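Local atomic coordinates of cellulase (PDB entry 6WQY), a protein that probably hydrolyses internal beta-1,4-glycosidic bonds of cellulose and related glucans, acting through the glycoside hydrolase family 5 domain that makes up most of this chain. Residues D254-D257 with Y258-A262; Y266-G270 with H271-P275; A279-D283 with E284-T288. All blocks are in the same frame, centred on the assembly; numbering follows the deposited sequence. Where two conformers were deposited one is given.

Contact 1: D254-D257 with Y258-A262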
loop_
_atom_site.group_PDB
_atom_site.type_symbol
_atom_site.label_atom_id
_atom_site.label_comp_id
_atom_site.label_asym_id
_atom_site.label_seq_id
_atom_site.Cartn_x
_atom_site.Cartn_y
_atom_site.Cartn_z
ATOM N N ASP A 254 -11.344 -0.356 -8.081
ATOM C CA ASP A 254 -12.405 -0.681 -9.022
ATOM C C ASP A 254 -13.553 0.321 -8.907
ATOM O O ASP A 254 -14.004 0.603 -7.792
ATOM C CB ASP A 254 -12.996 -2.064 -8.736
ATOM C CG ASP A 254 -12.037 -3.207 -8.967
ATOM O OD1 ASP A 254 -10.912 -2.999 -9.484
ATOM O OD2 ASP A 254 -12.455 -4.368 -8.641
ATOM N N PRO A 255 -14.100 0.823 -10.023
ATOM C CA PRO A 255 -13.635 0.673 -11.410
ATOM C C PRO A 255 -12.652 1.799 -11.727
ATOM O O PRO A 255 -13.012 2.982 -11.569
ATOM C CB PRO A 255 -14.924 0.793 -12.223
ATOM C CG PRO A 255 -15.811 1.688 -11.393
ATOM C CD PRO A 255 -15.342 1.616 -9.958
ATOM N N ILE A 256 -11.436 1.464 -12.165
ATOM C CA ILE A 256 -10.402 2.477 -12.346
ATOM C C ILE A 256 -10.814 3.554 -13.338
ATOM O O ILE A 256 -10.394 4.711 -13.209
ATOM C CB ILE A 256 -9.058 1.813 -12.709
ATOM C CG1 ILE A 256 -7.916 2.830 -12.724
ATOM C CG2 ILE A 256 -9.146 1.091 -14.037
ATOM C CD1 ILE A 256 -7.569 3.405 -11.376
ATOM N N ASP A 257 -11.619 3.220 -14.349
ATOM C CA ASP A 257 -12.041 4.268 -15.271
ATOM C C ASP A 257 -12.766 5.390 -14.539
ATOM O O ASP A 257 -12.659 6.555 -14.940
ATOM C CB ASP A 257 -12.942 3.688 -16.367
ATOM C CG ASP A 257 -12.164 2.901 -17.410
ATOM O OD1 ASP A 257 -10.914 2.864 -17.342
ATOM O OD2 ASP A 257 -12.812 2.307 -18.300
ATOM N N TYR A 258 -13.508 5.059 -13.484
ATOM C CA TYR A 258 -14.179 6.071 -12.666
ATOM C C TYR A 258 -13.220 6.693 -11.644
ATOM O O TYR A 258 -13.125 7.924 -11.522
ATOM C CB TYR A 258 -15.407 5.468 -11.954
ATOM C CG TYR A 258 -15.982 6.439 -10.941
ATOM C CD1 TYR A 258 -16.573 7.621 -11.354
ATOM C CD2 TYR A 258 -15.891 6.200 -9.576
ATOM C CE1 TYR A 258 -17.048 8.537 -10.442
ATOM C CE2 TYR A 258 -16.382 7.108 -8.653
ATOM C CZ TYR A 258 -16.951 8.284 -9.093
ATOM O OH TYR A 258 -17.416 9.195 -8.174
ATOM N N THR A 259 -12.487 5.864 -10.904
ATOM C CA THR A 259 -11.739 6.402 -9.774
ATOM C C THR A 259 -10.564 7.265 -10.211
ATOM O O THR A 259 -10.220 8.208 -9.495
ATOM C CB THR A 259 -11.291 5.286 -8.831
ATOM O OG1 THR A 259 -10.505 4.350 -9.573
ATOM C CG2 THR A 259 -12.480 4.592 -8.189
ATOM N N GLU A 260 -9.934 6.976 -11.350
ATOM C CA GLU A 260 -8.867 7.828 -11.851
ATOM C C GLU A 260 -9.331 8.760 -12.970
ATOM O O GLU A 260 -8.602 9.691 -13.323
ATOM C CB GLU A 260 -7.664 6.997 -12.315
ATOM C CG GLU A 260 -6.450 7.856 -12.634
ATOM C CD GLU A 260 -5.145 7.099 -12.582
ATOM O OE1 GLU A 260 -5.113 5.960 -13.058
ATOM O OE2 GLU A 260 -4.153 7.649 -12.059
ATOM N N ASN A 261 -10.509 8.535 -13.536
ATOM C CA ASN A 261 -11.133 9.488 -14.460
ATOM C C ASN A 261 -10.287 9.729 -15.711
ATOM O O ASN A 261 -10.173 10.860 -16.187
ATOM C CB ASN A 261 -11.442 10.814 -13.756
ATOM C CG ASN A 261 -12.377 11.705 -14.556
ATOM O OD1 ASN A 261 -13.286 11.222 -15.227
ATOM N ND2 ASN A 261 -12.152 13.017 -14.488
ATOM N N ALA A 262 -9.714 8.661 -16.272
ATOM C CA ALA A 262 -8.743 8.814 -17.356
ATOM C C ALA A 262 -9.307 9.624 -18.521
ATOM O O ALA A 262 -8.740 10.652 -18.907
ATOM C CB ALA A 262 -8.262 7.440 -17.835
HETATM O O HOH W 1 -13.920 9.122 -16.920
#

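Contact 2: Y266-G270 with H271-P275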
loop_
_atom_site.group_PDB
_atom_site.type_symbol
_atom_site.label_atom_id
_atom_site.label_comp_id
_atom_site.label_asym_id
_atom_site.label_seq_id
_atom_site.Cartn_x
_atom_site.Cartn_y
_atom_site.Cartn_z
ATOM N N TYR A 266 -16.648 9.513 -17.115
ATOM C CA TYR A 266 -17.464 8.842 -16.097
ATOM C C TYR A 266 -17.424 9.694 -14.837
ATOM O O TYR A 266 -16.438 9.678 -14.099
ATOM C CB TYR A 266 -16.929 7.447 -15.812
ATOM C CG TYR A 266 -16.849 6.563 -17.026
ATOM C CD1 TYR A 266 -17.932 6.412 -17.877
ATOM C CD2 TYR A 266 -15.681 5.876 -17.322
ATOM C CE1 TYR A 266 -17.856 5.597 -18.992
ATOM C CE2 TYR A 266 -15.593 5.061 -18.432
ATOM C CZ TYR A 266 -16.684 4.924 -19.262
ATOM O OH TYR A 266 -16.594 4.109 -20.367
ATOM N N SER A 267 -18.516 10.410 -14.577
ATOM C CA SER A 267 -18.583 11.347 -13.467
ATOM C C SER A 267 -19.491 10.887 -12.334
ATOM O O SER A 267 -19.577 11.580 -11.317
ATOM C CB SER A 267 -19.057 12.718 -13.965
ATOM O OG SER A 267 -20.330 12.615 -14.591
ATOM N N GLN A 268 -20.168 9.751 -12.478
ATOM C CA GLN A 268 -21.091 9.247 -11.460
ATOM C C GLN A 268 -20.834 7.766 -11.216
ATOM O O GLN A 268 -20.180 7.087 -12.014
ATOM C CB GLN A 268 -22.551 9.501 -11.867
ATOM C CG GLN A 268 -22.793 10.958 -12.212
ATOM C CD GLN A 268 -24.262 11.316 -12.397
ATOM O OE1 GLN A 268 -25.146 10.450 -12.382
ATOM N NE2 GLN A 268 -24.522 12.597 -12.579
ATOM N N TRP A 269 -21.333 7.273 -10.080
ATOM C CA TRP A 269 -21.061 5.919 -9.630
ATOM C C TRP A 269 -22.200 5.428 -8.750
ATOM O O TRP A 269 -22.822 6.207 -8.027
ATOM C CB TRP A 269 -19.752 5.874 -8.817
ATOM C CG TRP A 269 -19.366 4.515 -8.366
ATOM C CD1 TRP A 269 -18.663 3.596 -9.089
ATOM C CD2 TRP A 269 -19.650 3.903 -7.094
ATOM N NE1 TRP A 269 -18.505 2.447 -8.353
ATOM C CE2 TRP A 269 -19.104 2.603 -7.132
ATOM C CE3 TRP A 269 -20.299 4.326 -5.928
ATOM C CZ2 TRP A 269 -19.178 1.726 -6.051
ATOM C CZ3 TRP A 269 -20.372 3.449 -4.864
ATOM C CH2 TRP A 269 -19.807 2.168 -4.930
ATOM N N GLY A 270 -22.464 4.130 -8.811
ATOM C CA GLY A 270 -23.393 3.501 -7.897
ATOM C C GLY A 270 -24.825 3.480 -8.390
ATOM O O GLY A 270 -25.140 3.842 -9.522
ATOM N N HIS A 271 -25.717 3.071 -7.485
ATOM C CA HIS A 271 -27.095 2.778 -7.865
ATOM C C HIS A 271 -27.807 3.980 -8.468
ATOM O O HIS A 271 -28.709 3.806 -9.298
ATOM C CB HIS A 271 -27.954 2.375 -6.654
ATOM C CG HIS A 271 -27.474 1.176 -5.905
ATOM N ND1 HIS A 271 -27.066 0.015 -6.523
ATOM C CD2 HIS A 271 -27.384 0.947 -4.572
ATOM C CE1 HIS A 271 -26.723 -0.870 -5.602
ATOM N NE2 HIS A 271 -26.903 -0.329 -4.412
ATOM N N THR A 272 -27.494 5.188 -8.013
ATOM C CA THR A 272 -28.238 6.361 -8.458
ATOM C C THR A 272 -27.628 7.019 -9.688
ATOM O O THR A 272 -28.203 7.981 -10.206
ATOM C CB THR A 272 -28.386 7.412 -7.342
ATOM O OG1 THR A 272 -27.180 8.173 -7.222
ATOM C CG2 THR A 272 -28.737 6.759 -6.022
ATOM N N ALA A 273 -26.505 6.511 -10.178
ATOM C CA ALA A 273 -25.814 7.151 -11.285
ATOM C C ALA A 273 -26.618 7.084 -12.572
ATOM O O ALA A 273 -27.290 6.093 -12.856
ATOM C CB ALA A 273 -24.470 6.461 -11.500
ATOM N N ASP A 274 -26.520 8.141 -13.358
ATOM C CA ASP A 274 -27.076 8.133 -14.706
ATOM C C ASP A 274 -26.296 7.129 -15.543
ATOM O O ASP A 274 -25.060 7.180 -15.561
ATOM C CB ASP A 274 -26.934 9.536 -15.301
ATOM C CG ASP A 274 -27.552 9.663 -16.683
ATOM O OD1 ASP A 274 -27.523 8.683 -17.457
ATOM O OD2 ASP A 274 -28.067 10.755 -16.997
ATOM N N PRO A 275 -26.966 6.197 -16.236
ATOM C CA PRO A 275 -26.212 5.178 -16.985
ATOM C C PRO A 275 -25.273 5.755 -18.027
ATOM O O PRO A 275 -24.281 5.109 -18.378
ATOM C CB PRO A 275 -27.310 4.320 -17.633
ATOM C CG PRO A 275 -28.511 4.542 -16.788
ATOM C CD PRO A 275 -28.422 5.968 -16.307
HETATM O O HOH W 2 -27.784 10.689 -11.339
#

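Contact 3: A279-D283 with E284-T288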
loop_
_atom_site.group_PDB
_atom_site.type_symbol
_atom_site.label_atom_id
_atom_site.label_comp_id
_atom_site.label_asym_id
_atom_site.label_seq_id
_atom_site.Cartn_x
_atom_site.Cartn_y
_atom_site.Cartn_z
ATOM N N ALA A 279 -19.214 4.160 -15.480
ATOM C CA ALA A 279 -18.607 2.964 -16.046
ATOM C C ALA A 279 -19.635 1.838 -16.085
ATOM O O ALA A 279 -20.637 1.856 -15.366
ATOM C CB ALA A 279 -17.404 2.538 -15.204
ATOM N N ASP A 280 -19.382 0.839 -16.931
ATOM C CA ASP A 280 -20.361 -0.222 -17.137
ATOM C C ASP A 280 -20.216 -1.370 -16.145
ATOM O O ASP A 280 -20.857 -2.412 -16.326
ATOM C CB ASP A 280 -20.341 -0.739 -18.579
ATOM C CG ASP A 280 -19.024 -1.386 -18.964
ATOM O OD1 ASP A 280 -18.180 -1.633 -18.082
ATOM O OD2 ASP A 280 -18.834 -1.651 -20.169
ATOM N N TRP A 281 -19.417 -1.195 -15.095
ATOM C CA TRP A 281 -19.242 -2.222 -14.079
ATOM C C TRP A 281 -18.754 -1.539 -12.811
ATOM O O TRP A 281 -18.534 -0.325 -12.777
ATOM C CB TRP A 281 -18.241 -3.283 -14.552
ATOM C CG TRP A 281 -16.836 -2.778 -14.539
ATOM C CD1 TRP A 281 -16.273 -1.895 -15.422
ATOM C CD2 TRP A 281 -15.812 -3.113 -13.596
ATOM N NE1 TRP A 281 -14.970 -1.661 -15.080
ATOM C CE2 TRP A 281 -14.659 -2.393 -13.962
ATOM C CE3 TRP A 281 -15.754 -3.949 -12.475
ATOM C CZ2 TRP A 281 -13.460 -2.490 -13.259
ATOM C CZ3 TRP A 281 -14.567 -4.036 -11.778
ATOM C CH2 TRP A 281 -13.434 -3.316 -12.178
ATOM N N GLY A 282 -18.594 -2.325 -11.753
ATOM C CA GLY A 282 -17.846 -1.873 -10.595
ATOM C C GLY A 282 -18.613 -1.078 -9.563
ATOM O O GLY A 282 -18.006 -0.280 -8.840
ATOM N N ASP A 283 -19.925 -1.276 -9.472
ATOM C CA ASP A 283 -20.752 -0.571 -8.491
ATOM C C ASP A 283 -20.718 -1.261 -7.136
ATOM O O ASP A 283 -19.772 -2.005 -6.843
ATOM C CB ASP A 283 -22.149 -0.363 -9.085
ATOM C CG ASP A 283 -22.106 0.567 -10.290
ATOM O OD1 ASP A 283 -21.553 1.677 -10.166
ATOM O OD2 ASP A 283 -22.626 0.172 -11.360
ATOM N N GLU A 284 -21.708 -0.988 -6.289
ATOM C CA GLU A 284 -21.647 -1.407 -4.894
ATOM C C GLU A 284 -21.433 -2.905 -4.741
ATOM O O GLU A 284 -20.704 -3.341 -3.838
ATOM C CB GLU A 284 -22.951 -1.016 -4.185
ATOM C CG GLU A 284 -23.178 0.486 -4.005
ATOM C CD GLU A 284 -23.849 1.183 -5.179
ATOM O OE1 GLU A 284 -23.856 0.645 -6.315
ATOM O OE2 GLU A 284 -24.400 2.302 -4.952
ATOM N N ASP A 285 -22.091 -3.705 -5.591
ATOM C CA ASP A 285 -21.992 -5.155 -5.485
ATOM C C ASP A 285 -20.590 -5.653 -5.806
ATOM O O ASP A 285 -20.194 -6.731 -5.337
ATOM C CB ASP A 285 -23.019 -5.822 -6.400
ATOM C CG ASP A 285 -22.877 -5.399 -7.850
ATOM O OD1 ASP A 285 -22.795 -4.181 -8.112
ATOM O OD2 ASP A 285 -22.856 -6.287 -8.730
ATOM N N ASN A 286 -19.826 -4.914 -6.617
ATOM C CA ASN A 286 -18.435 -5.284 -6.843
ATOM C C ASN A 286 -17.588 -5.024 -5.603
ATOM O O ASN A 286 -16.691 -5.814 -5.279
ATOM C CB ASN A 286 -17.852 -4.553 -8.048
ATOM C CG ASN A 286 -16.443 -5.010 -8.359
ATOM O OD1 ASN A 286 -16.242 -6.155 -8.791
ATOM N ND2 ASN A 286 -15.467 -4.150 -8.126
ATOM N N VAL A 287 -17.834 -3.913 -4.906
ATOM C CA VAL A 287 -17.087 -3.636 -3.686
ATOM C C VAL A 287 -17.287 -4.758 -2.677
ATOM O O VAL A 287 -16.328 -5.346 -2.158
ATOM C CB VAL A 287 -17.506 -2.282 -3.089
ATOM C CG1 VAL A 287 -16.721 -2.024 -1.803
ATOM C CG2 VAL A 287 -17.314 -1.147 -4.068
ATOM N N THR A 288 -18.543 -5.061 -2.365
ATOM C CA THR A 288 -18.797 -6.094 -1.364
ATOM C C THR A 288 -18.429 -7.477 -1.887
ATOM O O THR A 288 -17.931 -8.317 -1.123
ATOM C CB THR A 288 -20.248 -6.055 -0.882
ATOM O OG1 THR A 288 -21.116 -6.180 -2.000
ATOM C CG2 THR A 288 -20.541 -4.752 -0.161
HETATM O O HOH W 3 -16.010 -1.419 -7.248
#

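Contact 1: D254-D257 with Y258-A262
The short helix 256-259 opens on Pro255, whose carbonyl accepts from Tyr258 N and Thr259 N, three and four residues on. Pro255 O takes Tyr258 N at 2.9 Å and Thr259 N at 3.0 Å, and the two bonds differ in geometry. Thr259 N lies in the carbonyl plane with an N-H...O angle of 162°, whereas Tyr258 N sits above that plane and its bond is more bent. Pro255, in the N-cap position, is preceded by a cis peptide bond. Its ring lies beside the tyrosine side chain, CG meeting Tyr258 CB at 3.8 Å. This helix belongs to the connection that leaves strand 246-251 of the eight-stranded TIM barrel. The next carbonyl repeats the pattern with one partner: Glu260 N reaches Ile256 O at 3.0 Å. On the exposed side, Ile256 CG1 is anti to the backbone N (chi1 -172°), which sends CD1 forward along the helix to 3.7 Å from Glu260 CB and across the threonine hydroxyl. That hydroxyl, Thr259 OG1, is itself hydrogen-bonded to Tyr253 O. At the far end the winding slackens. Asn261, with positive phi, turns its N-H to Asp257 O in a weak bond of 3.2 Å. A water donates to Asn261 OD1 at 2.8 Å and, weakly, to Asp257 O, so it bridges the asparagine amide to the last turn. Asn261 ND2 is bonded to Asn264 OD1 and Thr354 O, and the tyrosine ring packs against Phe323 of helix 318-337.

Contact 2: Y266-G270 with H271-P275
Gln268 and Ala273 face each other across a chain reversal whose hinge is a type I beta turn from Gly270 to Ala273, part of the long loop between helices 256-259 and 284-299. The chain directions of 268-270 and 271-274 are 153° apart, close to antiparallel. From the glutamine, CB meets Ala273 CB at 3.6 Å, and the extended side chain carries its amide oxygen on to the second arm. There Asp274 N donates to Gln268 OE1 over 2.9 Å in a nearly straight bond (178° at the hydrogen), the donor tilted somewhat from the amide plane. The same oxygen receives a water at 2.8 Å that also donates to Thr272 O, so one acceptor links two points of the returning chain. A leucine in its place would lack the amide oxygen and would probably leave Asp274 N and the bridging water without this acceptor. Next comes Trp269, whose backbone N touches Ala273 CB while its own CB points away from the returning chain; its indole NE1 is bonded to Gly282 O. Its carbonyl oxygen is buried and has no partner in the model. Gly270 follows with positive phi (90°). At its backbone angles a CB would be jammed against the carbonyl O of Trp269, which explains the glycine. The turn is closed where Ala273 N reaches Gly270 O at 3.1 Å, the donor standing well above the carbonyl plane rather than on a lone pair.

Contact 3: A279-D283 with E284-T288
Asp283 O, which accepts from Asn286 N and Val287 N, is the centre of the tight part of this contact. Asn286 N lies 2.9 Å from Asp283 O, though the bond is bent and the donor stands 49° out of the carbonyl plane. Val287 N adds a second, weak bond at 3.3 Å to that oxygen. Beside them Gly282 CA lies in ordinary contact with Asn286 CB at 3.7 Å. Glycine suits this place, because phi is positive and a CB would be crowded by Trp281 CE3. Glu284, buried, folds back over its predecessor, its chain bent at chi2 (87°) so that OE1 comes to 3.4 Å from Asp283 CB, while OE2 is bonded to Tyr326 OH and His271 N. Glu284 N is buried here and has no partner in the model. Together these residues start helix 284-299, the long helix that follows strand 246-251 and precedes strand 305-310 in the beta/alpha barrel. Asp283 holds the N-cap position without a capping bond from its side chain: the carboxylate turns instead to a salt bridge with Lys278 and a bond to Gly270 N. The positive helix end and that lysine would probably favour the charged form of Asp283. The other side is looser and open to solvent. There the exposed indole of Trp281 meets Asn286 by a single atom, CZ3, at 3.8 Å from Asn286 ND2, indole and amide planes 75° apart. A water makes the polar link, donating to Gly282 O at 2.8 Å and accepting from Asn286 ND2, which also bonds Asp254 OD2. The side chain of Asp285, likewise exposed, was deposited in two conformers.

How the contacts relate
The three contacts lie in series along the connection between strands 246-251 and 305-310, each closing its own few residues; none nests in or crosses another in sequence. Contact 1 winds the short helix just after strand 246-251, contact 2 reverses the chain farther out, and contact 3 leads it into helix 284-299. In space they meet. Trp269 of contact 2 joins all three, its ring packing on Tyr258 of contact 1 and touching Val287 of contact 3. Asp257 CB lies 3.6 Å from Tyr266 CE2, a second link between contacts 1 and 2. Pro255 CB rests 3.6 Å from Trp281 CE2, joining contacts 1 and 3, and helix 318-337 flanks all three.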